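Local coordinates for tellurite resistance protein of COG3793 (Nostoc punctiforme, PDB 2OU3) that probably takes part in tellurite resistance as a member of the TerB family and binds zinc ions, at residues 53-58 with 69-74. Sequence-based numbering, arbitrary orientation.
Sequences WALGFC and EDLKTY
Leu-55 and Cys-58 meet Leu-71 and Lys-72 through aliphatic carbons and one sulfur, with no flat group between them; the rings of 53-58 pack away from this junction. There, Trp-53 CH2 lies over one face of the Phe-57 ring, 4.3 Å above its plane and displaced toward the rim, while Phe-17 and Trp-61 meet Phe-57 edge-to-face. Trp-12 of the second subunit meets Trp-53 edge-to-face and also touches the Phe-57 ring. Across the junction, the two methyls of Leu-55 divide the work. Leu-55 CD2 presses on Leu-71 CB at 3.4 Å, tighter than an ordinary carbon-carbon contact. Leu-55 CD1 reaches Lys-72 CG at 3.7 Å. The Leu-55 and Leu-71 side chains run past one another in opposite senses, each with CG anti to its own carbonyl carbon (chi1 -71° in both). Leu-71 CD1 therefore passes 4.0 Å from Leu-55 CD2 and ends 3.8 Å from Cys-58 SG. Lys-72 crosses Leu-55 at about a right angle and lends only its aliphatic root; beyond CG its chain bends, bringing Lys-72 NZ 4.0 Å from Glu-69 OE2 in a long salt bridge at the exposed margin. No hydrogen bond joins the segments. Their N-to-C directions make 165° and their axes come within 10.7 Å: successive helices 48-60 and 65-73 form an antiparallel hairpin in the all-helical TerB region. Cys-58 lies about 7 Å from bound 1H-indole-3-carbaldehyde, whose pocket includes Trp-61. Lys-51 NZ hydrogen-bonds the carbonyl oxygens of Leu-71, Lys-72 and Tyr-74, tying the hairpin together. Met-33 of helix 26-41 packs on Ala-54, Cys-58 and Leu-71, while Leu-8 and Ile-5 of the second subunit pack on Leu-55 and Lys-72 respectively, placing the helix pair between its own chain's core and the dimer partner.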
loop_
_atom_site.group_PDB
_atom_site.type_symbol
_atom_site.label_atom_id
_atom_site.label_comp_id
_atom_site.label_asym_id
_atom_site.label_seq_id
_atom_site.Cartn_x
_atom_site.Cartn_y
_atom_site.Cartn_z
ATOM N N TRP A 53 -6.069 4.462 12.434
ATOM C CA TRP A 53 -5.854 3.860 11.123
ATOM C C TRP A 53 -5.888 4.900 9.995
ATOM O O TRP A 53 -5.058 4.890 9.053
ATOM C CB TRP A 53 -6.928 2.817 10.903
ATOM C CG TRP A 53 -6.646 1.910 9.776
ATOM C CD1 TRP A 53 -6.030 0.691 9.850
ATOM C CD2 TRP A 53 -6.993 2.105 8.407
ATOM N NE1 TRP A 53 -5.982 0.126 8.618
ATOM C CE2 TRP A 53 -6.548 0.974 7.706
ATOM C CE3 TRP A 53 -7.622 3.141 7.697
ATOM C CZ2 TRP A 53 -6.713 0.833 6.334
ATOM C CZ3 TRP A 53 -7.756 3.009 6.332
ATOM C CH2 TRP A 53 -7.309 1.851 5.667
ATOM N N ALA A 54 -6.844 5.809 10.074
ATOM C CA ALA A 54 -6.998 6.858 9.060
ATOM C C ALA A 54 -5.756 7.772 9.017
ATOM O O ALA A 54 -5.248 8.102 7.937
ATOM C CB ALA A 54 -8.243 7.676 9.352
ATOM N N LEU A 55 -5.278 8.177 10.204
ATOM C CA LEU A 55 -4.099 9.037 10.317
ATOM C C LEU A 55 -2.855 8.335 9.809
ATOM O O LEU A 55 -2.014 8.951 9.138
ATOM C CB LEU A 55 -3.872 9.465 11.763
ATOM C CG LEU A 55 -4.814 10.463 12.420
ATOM C CD1 LEU A 55 -4.352 10.736 13.842
ATOM C CD2 LEU A 55 -4.806 11.713 11.702
ATOM N N GLY A 56 -2.758 7.034 10.092
ATOM C CA GLY A 56 -1.614 6.240 9.631
ATOM C C GLY A 56 -1.618 6.097 8.109
ATOM O O GLY A 56 -0.575 6.175 7.453
ATOM N N PHE A 57 -2.801 5.895 7.544
ATOM C CA PHE A 57 -2.974 5.777 6.101
ATOM C C PHE A 57 -2.548 7.097 5.472
ATOM O O PHE A 57 -1.718 7.118 4.588
ATOM C CB PHE A 57 -4.437 5.433 5.835
ATOM C CG PHE A 57 -4.801 5.259 4.400
ATOM C CD1 PHE A 57 -3.949 4.639 3.499
ATOM C CD2 PHE A 57 -6.070 5.657 3.981
ATOM C CE1 PHE A 57 -4.330 4.450 2.180
ATOM C CE2 PHE A 57 -6.453 5.483 2.649
ATOM C CZ PHE A 57 -5.595 4.891 1.766
ATOM N N CYS A 58 -3.007 8.214 6.050
ATOM C CA CYS A 58 -2.683 9.523 5.521
ATOM C C CYS A 58 -1.182 9.808 5.649
ATOM O O CYS A 58 -0.533 10.247 4.697
ATOM C CB CYS A 58 -3.528 10.605 6.203
ATOM S SG CYS A 58 -3.209 12.283 5.607
ATOM N N GLU A 69 -0.992 16.704 12.170
ATOM C CA GLU A 69 -1.264 17.430 13.409
ATOM C C GLU A 69 -2.666 18.051 13.408
ATOM O O GLU A 69 -3.407 18.007 14.396
ATOM C CB GLU A 69 -0.234 18.517 13.610
ATOM C CG GLU A 69 1.151 17.946 13.835
ATOM C CD GLU A 69 1.305 17.241 15.182
ATOM O OE1 GLU A 69 0.363 17.237 16.018
ATOM O OE2 GLU A 69 2.394 16.663 15.381
ATOM N N ASP A 70 -3.040 18.598 12.261
ATOM C CA ASP A 70 -4.353 19.241 12.104
ATOM C C ASP A 70 -5.514 18.204 12.068
ATOM O O ASP A 70 -6.606 18.469 12.595
ATOM C CB ASP A 70 -4.319 20.136 10.859
ATOM C CG ASP A 70 -5.598 20.860 10.605
ATOM O OD1 ASP A 70 -5.800 21.909 11.228
ATOM O OD2 ASP A 70 -6.354 20.417 9.722
ATOM N N LEU A 71 -5.285 17.029 11.498
ATOM C CA LEU A 71 -6.275 15.937 11.581
ATOM C C LEU A 71 -6.461 15.437 13.013
ATOM O O LEU A 71 -7.571 15.062 13.400
ATOM C CB LEU A 71 -5.894 14.750 10.668
ATOM C CG LEU A 71 -6.013 14.932 9.158
ATOM C CD1 LEU A 71 -5.423 13.741 8.368
ATOM C CD2 LEU A 71 -7.449 15.174 8.776
ATOM N N LYS A 72 -5.377 15.393 13.787
ATOM C CA LYS A 72 -5.457 14.951 15.186
ATOM C C LYS A 72 -6.469 15.749 15.998
ATOM O O LYS A 72 -7.209 15.170 16.781
ATOM C CB LYS A 72 -4.087 14.994 15.885
ATOM C CG LYS A 72 -3.182 13.853 15.431
ATOM C CD LYS A 72 -2.007 13.590 16.352
ATOM C CE LYS A 72 -0.708 14.192 15.848
ATOM N NZ LYS A 72 0.470 13.283 16.091
ATOM N N THR A 73 -6.517 17.062 15.780
ATOM C CA THR A 73 -7.421 17.969 16.511
ATOM C C THR A 73 -8.760 18.203 15.792
ATOM O O THR A 73 -9.672 18.847 16.321
ATOM C CB THR A 73 -6.733 19.324 16.727
ATOM O OG1 THR A 73 -6.424 19.922 15.452
ATOM C CG2 THR A 73 -5.434 19.142 17.535
ATOM N N TYR A 74 -8.898 17.662 14.591
ATOM C CA TYR A 74 -10.084 17.892 13.802
ATOM C C TYR A 74 -11.282 17.146 14.364
ATOM O O TYR A 74 -11.238 15.933 14.593
ATOM C CB TYR A 74 -9.862 17.449 12.376
ATOM C CG TYR A 74 -11.032 17.701 11.429
ATOM C CD1 TYR A 74 -11.349 18.984 11.010
ATOM C CD2 TYR A 74 -11.735 16.635 10.858
ATOM C CE1 TYR A 74 -12.387 19.212 10.104
ATOM C CE2 TYR A 74 -12.780 16.854 9.958
ATOM C CZ TYR A 74 -13.085 18.140 9.580
ATOM O OH TYR A 74 -14.100 18.370 8.692
#